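Local coordinates for Thiol:disulfide interchange protein (PDB 4OD7) that probably acts as a periplasmic dithiol oxidase of the DsbA family, introducing disulfide bonds into newly exported proteins, at residues V24-S29 and K43-V48; H62-G67 and E72-W77; M162-I167 and E173-A178. The protein carries 1 engineered substitution. One frame throughout, in Å; residues are numbered along the deposited sequence.

Following the chain, the inner strand 24-28 runs to the redox-site helix 33-41, and interaction 1 closes the loop by bringing the next helix, 44-51, back against that strand. The chain then forms strand 58-62, and interaction 2 closes the short loop between its end and helix 70-83; F28 O and V63 N lie 3.0 Å apart, so interactions 1 and 2 are neighbours. After the helical region and two further strands, interaction 3 joins the turn at 162-167 to helix 172-187, which packs on helix 44-51 of interaction 1. The three contacts follow in series, neither nested nor crossed; interactions 2 and 3 lie on opposite sides of the chain's centre.

Interaction 1. Residues V24-S29 and K43-V48; sequences VVEFFS and KVNSTV
Two side chains grip OE1 of E26, a buried carboxylate oxygen: N45 reaches it from helix 44-51, and R60 of the neighbouring strand makes a salt bridge to it. The bond from N45 ND2 to E26 OE1 is weak (3.4 Å, N-H...O angle 141°), and R60 is the stronger partner. N45 CB also lies 3.4 Å from E26 OE1, so the asparagine meets the acid with its methylene as well as its amide. The two side chains cross nearly at right angles, and the carboxylate and amide planes stand 89° apart. E26 gets there by an extended chain beyond CG, long enough to span from strand to helix. Asparagine suits its place because its amide NH2 can donate, weakly, to two carboxylates, that of E26 and that of E49 at OE2; chi1 of 66° sets the amide there. E26 OE2 and E49 OE2 are like charges close together, beside N45 and R60. This is the core of the thioredoxin fold, where a buried acid on strand 24-28, an inner strand of the sheet, faces helix 44-51, which follows the helix starting at the redox motif, S32 (engineered, replacing a cysteine) and C35; F28 of the same strand touches C35. K43, with positive phi, lies between helix 33-41 and helix 44-51 and takes the N-cap position of the latter. K43 O accepts two donors, T47 N at 3.0 Å and T47 OG1 at 2.9 Å, from opposite faces of the carbonyl plane; threonine suits this spot by adding a hydroxyl donor to its N-H.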
ATOM      1  N   VAL A  24      -5.662   6.144  -8.091  1.00 26.16           N
ATOM      2  CA  VAL A  24      -5.736   5.242  -6.932  1.00 25.21           C
ATOM      3  C   VAL A  24      -4.462   5.340  -6.041  1.00 21.47           C
ATOM      4  O   VAL A  24      -3.354   5.133  -6.518  1.00 21.09           O
ATOM      5  CB  VAL A  24      -5.943   3.769  -7.359  1.00 25.28           C
ATOM      6  CG1 VAL A  24      -6.093   2.893  -6.117  1.00 23.30           C
ATOM      7  CG2 VAL A  24      -7.187   3.607  -8.223  1.00 24.28           C
ATOM      8  N   VAL A  25      -4.628   5.654  -4.755  1.00 20.05           N
ATOM      9  CA  VAL A  25      -3.516   5.650  -3.805  1.00 18.23           C
ATOM     10  C   VAL A  25      -3.783   4.638  -2.671  1.00 19.12           C
ATOM     11  O   VAL A  25      -4.729   4.779  -1.908  1.00 21.66           O
ATOM     12  CB  VAL A  25      -3.264   7.009  -3.162  1.00 19.03           C
ATOM     13  CG1 VAL A  25      -1.992   6.938  -2.308  1.00 19.43           C
ATOM     14  CG2 VAL A  25      -3.139   8.119  -4.232  1.00 19.57           C
ATOM     15  N   GLU A  26      -2.907   3.646  -2.588  1.00 17.33           N
ATOM     16  CA  GLU A  26      -2.886   2.592  -1.585  1.00 15.73           C
ATOM     17  C   GLU A  26      -1.939   2.984  -0.424  1.00 17.82           C
ATOM     18  O   GLU A  26      -0.851   3.498  -0.659  1.00 15.56           O
ATOM     19  CB  GLU A  26      -2.409   1.317  -2.269  1.00 17.33           C
ATOM     20  CG  GLU A  26      -3.311   0.774  -3.366  1.00 18.26           C
ATOM     21  CD  GLU A  26      -2.752  -0.482  -4.098  1.00 20.98           C
ATOM     22  OE1 GLU A  26      -1.860  -1.158  -3.595  1.00 17.67           O
ATOM     23  OE2 GLU A  26      -3.118  -0.747  -5.262  1.00 23.31           O
ATOM     24  N   PHE A  27      -2.365   2.752   0.818  1.00 16.63           N
ATOM     25  CA  PHE A  27      -1.558   2.989   2.010  1.00 14.86           C
ATOM     26  C   PHE A  27      -1.431   1.685   2.816  1.00 15.27           C
ATOM     27  O   PHE A  27      -2.436   1.042   3.137  1.00 15.02           O
ATOM     28  CB  PHE A  27      -2.212   4.061   2.857  1.00 16.88           C
ATOM     29  CG  PHE A  27      -2.278   5.398   2.192  1.00 15.61           C
ATOM     30  CD1 PHE A  27      -1.271   6.322   2.342  1.00 17.66           C
ATOM     31  CD2 PHE A  27      -3.385   5.753   1.445  1.00 16.39           C
ATOM     32  CE1 PHE A  27      -1.379   7.572   1.714  1.00 17.25           C
ATOM     33  CE2 PHE A  27      -3.475   6.988   0.830  1.00 18.06           C
ATOM     34  CZ  PHE A  27      -2.485   7.888   0.965  1.00 17.38           C
ATOM     35  N   PHE A  28      -0.210   1.326   3.183  1.00 15.92           N
ATOM     36  CA  PHE A  28       0.029   0.066   3.889  1.00 11.53           C
ATOM     37  C   PHE A  28       1.231   0.180   4.790  1.00 11.73           C
ATOM     38  O   PHE A  28       1.967   1.149   4.733  1.00 13.90           O
ATOM     39  CB  PHE A  28       0.208  -1.077   2.866  1.00 12.08           C
ATOM     40  CG  PHE A  28       1.607  -1.181   2.281  1.00 14.26           C
ATOM     41  CD1 PHE A  28       2.490  -2.186   2.689  1.00 13.70           C
ATOM     42  CD2 PHE A  28       2.045  -0.282   1.304  1.00 11.78           C
ATOM     43  CE1 PHE A  28       3.750  -2.283   2.131  1.00 10.06           C
ATOM     44  CE2 PHE A  28       3.304  -0.381   0.772  1.00 14.06           C
ATOM     45  CZ  PHE A  28       4.147  -1.398   1.184  1.00 12.37           C
ATOM     46  N   SER A  29       1.423  -0.841   5.606  1.00 10.55           N
ATOM     47  CA  SER A  29       2.610  -1.011   6.404  1.00 11.72           C
ATOM     48  C   SER A  29       3.034  -2.488   6.385  1.00 13.13           C
ATOM     49  O   SER A  29       2.197  -3.402   6.466  1.00 13.90           O
ATOM     50  CB  SER A  29       2.370  -0.566   7.862  1.00 13.66           C
ATOM     51  OG  SER A  29       3.498  -0.832   8.675  1.00 15.10           O
ATOM     52  N   LYS A  43      -5.039 -10.855  -1.738  1.00 21.38           N
ATOM     53  CA  LYS A  43      -4.646 -10.206  -2.990  1.00 23.16           C
ATOM     54  C   LYS A  43      -5.702  -9.195  -3.467  1.00 25.19           C
ATOM     55  O   LYS A  43      -6.062  -9.170  -4.627  1.00 28.64           O
ATOM     56  CB  LYS A  43      -4.422 -11.288  -4.047  1.00 24.28           C
ATOM     57  CG  LYS A  43      -3.372 -12.330  -3.660  1.00 28.40           C
ATOM     58  CD  LYS A  43      -3.305 -13.409  -4.688  1.00 32.09           C
ATOM     59  CE  LYS A  43      -2.346 -14.518  -4.353  1.00 34.12           C
ATOM     60  NZ  LYS A  43      -1.995 -15.271  -5.616  1.00 37.76           N
ATOM     61  N   VAL A  44      -6.238  -8.382  -2.572  1.00 23.23           N
ATOM     62  CA  VAL A  44      -7.294  -7.479  -2.973  1.00 21.74           C
ATOM     63  C   VAL A  44      -6.678  -6.363  -3.807  1.00 22.25           C
ATOM     64  O   VAL A  44      -7.223  -6.013  -4.852  1.00 22.05           O
ATOM     65  CB  VAL A  44      -8.061  -6.911  -1.767  1.00 23.10           C
ATOM     66  CG1 VAL A  44      -9.221  -6.029  -2.214  1.00 23.14           C
ATOM     67  CG2 VAL A  44      -8.606  -8.013  -0.915  1.00 20.32           C
ATOM     68  N   ASN A  45      -5.553  -5.789  -3.382  1.00 21.63           N
ATOM     69  CA  ASN A  45      -4.954  -4.709  -4.207  1.00 21.15           C
ATOM     70  C   ASN A  45      -4.480  -5.199  -5.581  1.00 21.16           C
ATOM     71  O   ASN A  45      -4.578  -4.496  -6.567  1.00 21.83           O
ATOM     72  CB  ASN A  45      -3.774  -4.024  -3.527  1.00 20.12           C
ATOM     73  CG  ASN A  45      -2.592  -4.933  -3.350  1.00 19.46           C
ATOM     74  OD1 ASN A  45      -2.725  -6.047  -2.884  1.00 21.72           O
ATOM     75  ND2 ASN A  45      -1.440  -4.488  -3.792  1.00 18.32           N
ATOM     76  N   SER A  46      -3.997  -6.421  -5.645  1.00 21.56           N
ATOM     77  CA  SER A  46      -3.562  -6.951  -6.898  1.00 22.05           C
ATOM     78  C   SER A  46      -4.758  -7.275  -7.817  1.00 22.62           C
ATOM     79  O   SER A  46      -4.660  -7.063  -9.010  1.00 24.63           O
ATOM     80  CB  SER A  46      -2.608  -8.117  -6.651  1.00 22.11           C
ATOM     81  OG  SER A  46      -3.135  -9.009  -5.750  1.00 26.55           O
ATOM     82  N   THR A  47      -5.865  -7.772  -7.289  1.00 22.64           N
ATOM     83  CA  THR A  47      -7.068  -7.978  -8.090  1.00 24.30           C
ATOM     84  C   THR A  47      -7.533  -6.648  -8.669  1.00 25.41           C
ATOM     85  O   THR A  47      -7.882  -6.544  -9.835  1.00 26.49           O
ATOM     86  CB  THR A  47      -8.218  -8.580  -7.251  1.00 25.07           C
ATOM     87  OG1 THR A  47      -7.860  -9.895  -6.842  1.00 30.13           O
ATOM     88  CG2 THR A  47      -9.536  -8.668  -8.050  1.00 27.43           C
ATOM     89  N   VAL A  48      -7.459  -5.625  -7.825  1.00 25.18           N
ATOM     90  CA  VAL A  48      -7.855  -4.273  -8.168  1.00 24.17           C
ATOM     91  C   VAL A  48      -6.967  -3.693  -9.274  1.00 24.26           C
ATOM     92  O   VAL A  48      -7.472  -3.112 -10.240  1.00 26.41           O
ATOM     93  CB  VAL A  48      -7.805  -3.372  -6.917  1.00 22.51           C
ATOM     94  CG1 VAL A  48      -7.839  -1.900  -7.278  1.00 22.89           C
ATOM     95  CG2 VAL A  48      -8.946  -3.718  -5.968  1.00 23.19           C
TER

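Interaction 2. Residues H62-G67 and E72-W77; sequences HVDFLG and EMTRAW
H62 turns its imidazole towards the helix by setting CG trans to its own backbone N (chi1 -171°), while T74 has OG1 opposite its carbonyl carbon (chi1 -65°), and the two polar groups meet. ND1 of H62 donates to T74 OG1 over 2.8 Å at an N-H...O angle of 157°, with the hydroxyl close to the ring plane. T74 OG1 in turn directs its single proton to D64 OD1, only 2.5 Å away and met nearly along the C-O axis of the carboxylate; G70 O, one helical turn back, is also within bonding distance but would have to share that proton. A hydroxyl is apt here, because one oxygen can accept from a histidine and give to an acid. The other nitrogen of the ring, NE2, is bonded to F30 N, which is consistent with the imidazole carrying its proton on ND1; both nitrogens are thus used and the ring's rotation is fixed. Backbone atom C of M73 lies over one face of the imidazole, and M73 CB touches H62 CE1 at 3.5 Å, while the bent remainder of the methionine goes on to F30, L93, I97 and I109. On the helix's next turn W77 CB packs on H62 CB at 3.9 Å, and its indole NE1 is bound to R60 O. Along the loop, F65 and L66 pack on the backbone of the bound peptide. Together these contacts fasten the end of strand 58-62 to the first helix of the helical insertion that distinguishes DsbA enzymes from the plain thioredoxin fold.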
ATOM      1  N   HIS A  62       3.945   3.524   1.626  1.00 17.03           N
ATOM      2  CA  HIS A  62       4.181   2.935   2.938  1.00 14.43           C
ATOM      3  C   HIS A  62       4.062   4.023   4.030  1.00 16.72           C
ATOM      4  O   HIS A  62       4.369   5.229   3.813  1.00 16.00           O
ATOM      5  CB  HIS A  62       5.550   2.271   2.988  1.00 12.78           C
ATOM      6  CG  HIS A  62       5.776   1.458   4.226  1.00 13.16           C
ATOM      7  ND1 HIS A  62       6.220   2.001   5.411  1.00 13.29           N
ATOM      8  CD2 HIS A  62       5.636   0.131   4.449  1.00 12.78           C
ATOM      9  CE1 HIS A  62       6.337   1.042   6.317  1.00 14.32           C
ATOM     10  NE2 HIS A  62       5.987  -0.103   5.760  1.00 13.59           N
ATOM     11  N   VAL A  63       3.542   3.603   5.180  1.00 12.68           N
ATOM     12  CA  VAL A  63       3.346   4.521   6.278  1.00 14.21           C
ATOM     13  C   VAL A  63       4.443   4.370   7.357  1.00 15.45           C
ATOM     14  O   VAL A  63       4.948   3.301   7.601  1.00 16.75           O
ATOM     15  CB  VAL A  63       1.946   4.316   6.921  1.00 16.03           C
ATOM     16  CG1 VAL A  63       0.813   4.451   5.870  1.00 13.60           C
ATOM     17  CG2 VAL A  63       1.869   2.991   7.661  1.00 14.94           C
ATOM     18  N   ASP A  64       4.769   5.467   8.025  1.00 18.32           N
ATOM     19  CA  ASP A  64       5.841   5.485   9.001  1.00 18.21           C
ATOM     20  C   ASP A  64       5.385   5.074  10.358  1.00 17.86           C
ATOM     21  O   ASP A  64       6.213   4.730  11.193  1.00 20.52           O
ATOM     22  CB  ASP A  64       6.436   6.882   9.148  1.00 22.10           C
ATOM     23  CG  ASP A  64       7.214   7.353   7.945  1.00 22.37           C
ATOM     24  OD1 ASP A  64       7.431   6.606   6.966  1.00 20.90           O
ATOM     25  OD2 ASP A  64       7.567   8.541   7.982  1.00 24.43           O
ATOM     26  N   PHE A  65       4.073   5.134  10.590  1.00 19.15           N
ATOM     27  CA  PHE A  65       3.569   5.199  11.955  1.00 22.33           C
ATOM     28  C   PHE A  65       3.370   3.855  12.647  1.00 21.80           C
ATOM     29  O   PHE A  65       3.062   3.830  13.833  1.00 23.39           O
ATOM     30  CB  PHE A  65       2.260   6.036  12.041  1.00 23.94           C
ATOM     31  CG  PHE A  65       1.128   5.601  11.120  1.00 19.87           C
ATOM     32  CD1 PHE A  65       0.304   4.552  11.438  1.00 19.66           C
ATOM     33  CD2 PHE A  65       0.848   6.316   9.985  1.00 19.86           C
ATOM     34  CE1 PHE A  65      -0.720   4.191  10.614  1.00 18.78           C
ATOM     35  CE2 PHE A  65      -0.178   5.950   9.159  1.00 20.27           C
ATOM     36  CZ  PHE A  65      -0.974   4.893   9.478  1.00 20.02           C
ATOM     37  N   LEU A  66       3.600   2.754  11.949  1.00 20.42           N
ATOM     38  CA  LEU A  66       3.599   1.465  12.611  1.00 21.06           C
ATOM     39  C   LEU A  66       5.018   0.945  12.684  1.00 20.51           C
ATOM     40  O   LEU A  66       5.786   1.121  11.758  1.00 20.84           O
ATOM     41  CB  LEU A  66       2.701   0.486  11.892  1.00 20.27           C
ATOM     42  CG  LEU A  66       1.208   0.862  11.854  1.00 18.89           C
ATOM     43  CD1 LEU A  66       0.405  -0.186  11.086  1.00 19.02           C
ATOM     44  CD2 LEU A  66       0.667   1.042  13.253  1.00 17.83           C
ATOM     45  N   GLY A  67       5.370   0.386  13.836  1.00 18.14           N
ATOM     46  CA  GLY A  67       6.562  -0.412  13.992  1.00 17.49           C
ATOM     47  C   GLY A  67       7.747   0.433  14.357  1.00 22.20           C
ATOM     48  O   GLY A  67       7.765   1.623  14.054  1.00 25.13           O
ATOM     49  N   GLU A  72      12.040   3.563   8.414  1.00 16.74           N
ATOM     50  CA  GLU A  72      13.098   2.889   7.706  1.00 15.98           C
ATOM     51  C   GLU A  72      12.488   1.980   6.680  1.00 16.56           C
ATOM     52  O   GLU A  72      13.101   1.726   5.650  1.00 14.64           O
ATOM     53  CB  GLU A  72      14.050   2.169   8.665  1.00 19.18           C
ATOM     54  CG  GLU A  72      14.837   3.192   9.434  1.00 21.39           C
ATOM     55  CD  GLU A  72      14.127   3.792  10.629  1.00 22.68           C
ATOM     56  OE1 GLU A  72      12.978   3.475  10.925  1.00 25.03           O
ATOM     57  OE2 GLU A  72      14.671   4.742  11.175  1.00 24.14           O
ATOM     58  N   MET A  73      11.288   1.470   6.980  1.00 13.28           N
ATOM     59  CA  MET A  73      10.593   0.588   6.079  1.00 11.96           C
ATOM     60  C   MET A  73       9.933   1.348   4.969  1.00 11.19           C
ATOM     61  O   MET A  73       9.782   0.840   3.862  1.00 12.39           O
ATOM     62  CB  MET A  73       9.584  -0.266   6.859  1.00 12.36           C
ATOM     63  CG  MET A  73      10.311  -1.352   7.692  1.00 14.88           C
ATOM     64  SD  MET A  73      11.261  -2.592   6.834  1.00 21.53           S
ATOM     65  CE  MET A  73       9.975  -3.465   6.001  1.00 20.92           C
ATOM     66  N   THR A  74       9.562   2.581   5.245  1.00 12.32           N
ATOM     67  CA  THR A  74       9.078   3.461   4.196  1.00 12.19           C
ATOM     68  C   THR A  74      10.149   3.762   3.166  1.00 12.21           C
ATOM     69  O   THR A  74       9.866   3.768   1.993  1.00 13.24           O
ATOM     70  CB  THR A  74       8.563   4.774   4.785  1.00 13.88           C
ATOM     71  OG1 THR A  74       7.421   4.491   5.584  1.00 14.61           O
ATOM     72  CG2 THR A  74       8.203   5.787   3.724  1.00 15.81           C
ATOM     73  N   ARG A  75      11.386   3.966   3.615  1.00 14.98           N
ATOM     74  CA  ARG A  75      12.521   4.148   2.695  1.00 15.47           C
ATOM     75  C   ARG A  75      12.810   2.859   1.901  1.00 13.60           C
ATOM     76  O   ARG A  75      13.045   2.928   0.721  1.00 13.63           O
ATOM     77  CB  ARG A  75      13.762   4.605   3.446  1.00 15.56           C
ATOM     78  CG  ARG A  75      14.979   4.887   2.528  1.00 13.56           C
ATOM     79  CD  ARG A  75      16.034   5.669   3.326  1.00 17.68           C
ATOM     80  NE  ARG A  75      15.614   7.042   3.628  1.00 15.58           N
ATOM     81  CZ  ARG A  75      15.747   8.074   2.820  1.00 14.86           C
ATOM     82  NH1 ARG A  75      16.321   7.954   1.632  1.00 15.27           N
ATOM     83  NH2 ARG A  75      15.311   9.247   3.216  1.00 19.18           N
ATOM     84  N   ALA A  76      12.733   1.695   2.556  1.00 13.51           N
ATOM     85  CA  ALA A  76      12.855   0.391   1.903  1.00 13.02           C
ATOM     86  C   ALA A  76      11.857   0.278   0.765  1.00 13.03           C
ATOM     87  O   ALA A  76      12.170  -0.213  -0.307  1.00 11.18           O
ATOM     88  CB  ALA A  76      12.614  -0.732   2.908  1.00 11.76           C
ATOM     89  N   TRP A  77      10.634   0.699   1.012  1.00 12.52           N
ATOM     90  CA  TRP A  77       9.627   0.572  -0.007  1.00 12.87           C
ATOM     91  C   TRP A  77       9.959   1.520  -1.173  1.00 12.33           C
ATOM     92  O   TRP A  77       9.775   1.165  -2.322  1.00 13.26           O
ATOM     93  CB  TRP A  77       8.243   0.871   0.542  1.00 13.84           C
ATOM     94  CG  TRP A  77       7.133   0.685  -0.490  1.00 10.74           C
ATOM     95  CD1 TRP A  77       6.260   1.612  -0.900  1.00 12.20           C
ATOM     96  CD2 TRP A  77       6.822  -0.508  -1.220  1.00 11.62           C
ATOM     97  NE1 TRP A  77       5.411   1.092  -1.820  1.00 14.46           N
ATOM     98  CE2 TRP A  77       5.729  -0.216  -2.035  1.00 14.56           C
ATOM     99  CE3 TRP A  77       7.348  -1.799  -1.243  1.00 13.87           C
ATOM    100  CZ2 TRP A  77       5.149  -1.166  -2.882  1.00 15.55           C
ATOM    101  CZ3 TRP A  77       6.754  -2.750  -2.081  1.00 17.60           C
ATOM    102  CH2 TRP A  77       5.686  -2.424  -2.885  1.00 16.70           C
TER

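Interaction 3. Residues M162-I167 and E173-A178; sequences MKNDGI and EEYAKA
A type I turn from K163 to G166 brings N164 O and the I167 side chain up to Y175, and the backbones come nearest at I167 and A178, whose CA atoms are 7.0 Å apart. The turn is closed by G166 N bonded to K163 O, and within it K163 NZ and D165 OD1 form a salt bridge of 3.0 Å, the amine approaching on the syn side of the carboxylate. With CG anti to the backbone N (chi1 179°), the ring of Y175 extends far enough for OH to reach the turn. Its hydroxyl donates to N164 O over a very short 2.5 Å, with that oxygen near the ring plane at the edge. I167 O lies in the same ring's plane, also at the edge, 3.4 Å from Y175 CE1. Tyrosine suits this place by offering a long flat arm with a donor at its tip, matched to a carbonyl that the turn presents. In the thioredoxin-fold setting, this joins the loop after strand 160-162 to the C-terminal helix 172-187, beside the redox-site helix 33-41, since F38 touches both N164 and Y175. The Y175 ring also stacks with an aromatic side chain of the bound peptide, and D165 packs on that peptide's backbone, so the contact lines part of the peptide-binding surface. I167 sets its CG2 branch against both helix residues, meeting the Y175 ring obliquely at CE1 (3.4 Å) and touching A178 CB, a small neighbour, at 3.9 Å. N164 OD1, meanwhile, is hydrogen-bonded to Y179 OH.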
ATOM      1  N   MET A 162     -12.325   4.572   0.408  1.00 33.78           N
ATOM      2  CA  MET A 162     -12.924   3.246   0.533  1.00 31.55           C
ATOM      3  C   MET A 162     -13.276   2.857   1.964  1.00 27.94           C
ATOM      4  O   MET A 162     -12.540   3.154   2.895  1.00 25.53           O
ATOM      5  CB  MET A 162     -12.012   2.176  -0.031  1.00 28.32           C
ATOM      6  CG  MET A 162     -11.790   2.274  -1.485  1.00 28.35           C
ATOM      7  SD  MET A 162     -13.261   2.063  -2.476  1.00 33.06           S
ATOM      8  CE  MET A 162     -13.759   0.364  -2.276  1.00 27.48           C
ATOM      9  N   LYS A 163     -14.444   2.250   2.111  1.00 27.08           N
ATOM     10  CA  LYS A 163     -14.906   1.681   3.362  1.00 27.64           C
ATOM     11  C   LYS A 163     -14.800   0.167   3.308  1.00 26.03           C
ATOM     12  O   LYS A 163     -15.695  -0.502   2.799  1.00 27.20           O
ATOM     13  CB  LYS A 163     -16.339   2.102   3.617  1.00 29.34           C
ATOM     14  CG  LYS A 163     -16.697   2.126   5.049  1.00 29.80           C
ATOM     15  CD  LYS A 163     -18.059   2.759   5.267  1.00 32.16           C
ATOM     16  CE  LYS A 163     -18.998   1.783   5.975  1.00 32.78           C
ATOM     17  NZ  LYS A 163     -18.768   1.683   7.424  1.00 32.09           N
ATOM     18  N   ASN A 164     -13.669  -0.350   3.779  1.00 24.31           N
ATOM     19  CA  ASN A 164     -13.316  -1.764   3.618  1.00 28.64           C
ATOM     20  C   ASN A 164     -14.294  -2.682   4.339  1.00 25.33           C
ATOM     21  O   ASN A 164     -14.440  -3.847   3.972  1.00 25.82           O
ATOM     22  CB  ASN A 164     -11.867  -2.024   4.055  1.00 31.09           C
ATOM     23  CG  ASN A 164     -10.834  -1.376   3.121  1.00 21.90           C
ATOM     24  OD1 ASN A 164     -11.172  -0.609   2.238  1.00 24.31           O
ATOM     25  ND2 ASN A 164      -9.560  -1.639   3.376  1.00 19.87           N
ATOM     26  N   ASP A 165     -14.903  -2.160   5.401  1.00 28.56           N
ATOM     27  CA  ASP A 165     -15.904  -2.902   6.180  1.00 28.26           C
ATOM     28  C   ASP A 165     -17.294  -2.611   5.630  1.00 27.78           C
ATOM     29  O   ASP A 165     -18.284  -2.897   6.262  1.00 29.00           O
ATOM     30  CB  ASP A 165     -15.827  -2.553   7.669  1.00 25.33           C
ATOM     31  CG  ASP A 165     -16.478  -1.262   8.027  1.00 27.52           C
ATOM     32  OD1 ASP A 165     -16.633  -0.413   7.196  1.00 29.16           O
ATOM     33  OD2 ASP A 165     -16.775  -1.045   9.213  1.00 37.25           O
ATOM     34  N   GLY A 166     -17.342  -2.023   4.454  1.00 28.43           N
ATOM     35  CA  GLY A 166     -18.574  -1.631   3.826  1.00 31.39           C
ATOM     36  C   GLY A 166     -18.801  -2.421   2.548  1.00 37.18           C
ATOM     37  O   GLY A 166     -19.845  -2.285   1.889  1.00 43.95           O
ATOM     38  N   ILE A 167     -17.821  -3.243   2.195  1.00 33.41           N
ATOM     39  CA  ILE A 167     -17.948  -4.167   1.078  1.00 32.72           C
ATOM     40  C   ILE A 167     -18.363  -5.545   1.593  1.00 31.91           C
ATOM     41  O   ILE A 167     -17.789  -6.043   2.555  1.00 32.05           O
ATOM     42  CB  ILE A 167     -16.633  -4.262   0.280  1.00 32.53           C
ATOM     43  CG1 ILE A 167     -16.428  -2.966  -0.475  1.00 33.04           C
ATOM     44  CG2 ILE A 167     -16.659  -5.377  -0.728  1.00 31.34           C
ATOM     45  CD1 ILE A 167     -15.061  -2.751  -0.879  1.00 34.11           C
ATOM     46  N   GLU A 173     -12.576 -14.239  -1.646  1.00 33.95           N
ATOM     47  CA  GLU A 173     -12.235 -14.288  -3.070  1.00 30.70           C
ATOM     48  C   GLU A 173     -13.198 -13.410  -3.814  1.00 30.58           C
ATOM     49  O   GLU A 173     -12.802 -12.627  -4.649  1.00 34.40           O
ATOM     50  CB  GLU A 173     -12.295 -15.732  -3.553  1.00 31.44           C
ATOM     51  CG  GLU A 173     -11.399 -16.727  -2.727  1.00 70.09           C
ATOM     52  CD  GLU A 173     -11.856 -16.981  -1.272  1.00 60.38           C
ATOM     53  OE1 GLU A 173     -12.795 -16.325  -0.815  1.00 57.58           O
ATOM     54  OE2 GLU A 173     -11.260 -17.820  -0.568  1.00 55.76           O
ATOM     55  N   GLU A 174     -14.473 -13.555  -3.499  1.00 37.79           N
ATOM     56  CA  GLU A 174     -15.507 -12.632  -3.938  1.00 46.90           C
ATOM     57  C   GLU A 174     -15.298 -11.231  -3.408  1.00 54.46           C
ATOM     58  O   GLU A 174     -15.647 -10.262  -4.085  1.00 60.68           O
ATOM     59  CB  GLU A 174     -16.889 -13.099  -3.556  1.00 49.38           C
ATOM     60  CG  GLU A 174     -17.441 -14.075  -4.530  1.00 52.68           C
ATOM     61  CD  GLU A 174     -18.913 -14.245  -4.350  1.00 56.04           C
ATOM     62  OE1 GLU A 174     -19.536 -13.376  -3.700  1.00 56.26           O
ATOM     63  OE2 GLU A 174     -19.457 -15.235  -4.868  1.00 57.33           O
ATOM     64  N   TYR A 175     -14.739 -11.128  -2.198  1.00 52.58           N
ATOM     65  CA  TYR A 175     -14.532  -9.829  -1.567  1.00 43.73           C
ATOM     66  C   TYR A 175     -13.596  -9.039  -2.406  1.00 29.82           C
ATOM     67  O   TYR A 175     -13.823  -7.873  -2.594  1.00 26.96           O
ATOM     68  CB  TYR A 175     -13.937  -9.927  -0.156  1.00 38.79           C
ATOM     69  CG  TYR A 175     -13.708  -8.574   0.502  1.00 28.42           C
ATOM     70  CD1 TYR A 175     -14.756  -7.845   1.061  1.00 28.16           C
ATOM     71  CD2 TYR A 175     -12.445  -8.006   0.511  1.00 24.28           C
ATOM     72  CE1 TYR A 175     -14.535  -6.607   1.654  1.00 24.79           C
ATOM     73  CE2 TYR A 175     -12.219  -6.765   1.091  1.00 22.55           C
ATOM     74  CZ  TYR A 175     -13.274  -6.067   1.648  1.00 23.16           C
ATOM     75  OH  TYR A 175     -13.026  -4.842   2.217  1.00 23.05           O
ATOM     76  N   ALA A 176     -12.519  -9.646  -2.858  1.00 27.11           N
ATOM     77  CA  ALA A 176     -11.544  -8.937  -3.683  1.00 25.09           C
ATOM     78  C   ALA A 176     -12.130  -8.551  -5.044  1.00 31.47           C
ATOM     79  O   ALA A 176     -11.847  -7.481  -5.577  1.00 33.89           O
ATOM     80  CB  ALA A 176     -10.356  -9.772  -3.855  1.00 24.16           C
ATOM     81  N   LYS A 177     -12.937  -9.438  -5.611  1.00 30.80           N
ATOM     82  CA  LYS A 177     -13.630  -9.147  -6.841  1.00 32.07           C
ATOM     83  C   LYS A 177     -14.641  -8.067  -6.569  1.00 32.77           C
ATOM     84  O   LYS A 177     -14.867  -7.172  -7.384  1.00 34.42           O
ATOM     85  CB  LYS A 177     -14.263 -10.403  -7.382  1.00 39.32           C
ATOM     86  CG  LYS A 177     -13.237 -11.299  -8.026  1.00 44.49           C
ATOM     87  CD  LYS A 177     -13.865 -12.543  -8.626  1.00 53.17           C
ATOM     88  CE  LYS A 177     -14.576 -13.345  -7.536  1.00 57.68           C
ATOM     89  NZ  LYS A 177     -15.085 -14.654  -7.995  1.00 61.16           N
ATOM     90  N   ALA A 178     -15.292  -8.196  -5.433  1.00 31.54           N
ATOM     91  CA  ALA A 178     -16.283  -7.232  -5.024  1.00 32.73           C
ATOM     92  C   ALA A 178     -15.620  -5.905  -4.769  1.00 31.06           C
ATOM     93  O   ALA A 178     -16.212  -4.883  -4.993  1.00 32.19           O
ATOM     94  CB  ALA A 178     -16.999  -7.701  -3.783  1.00 35.04           C
TER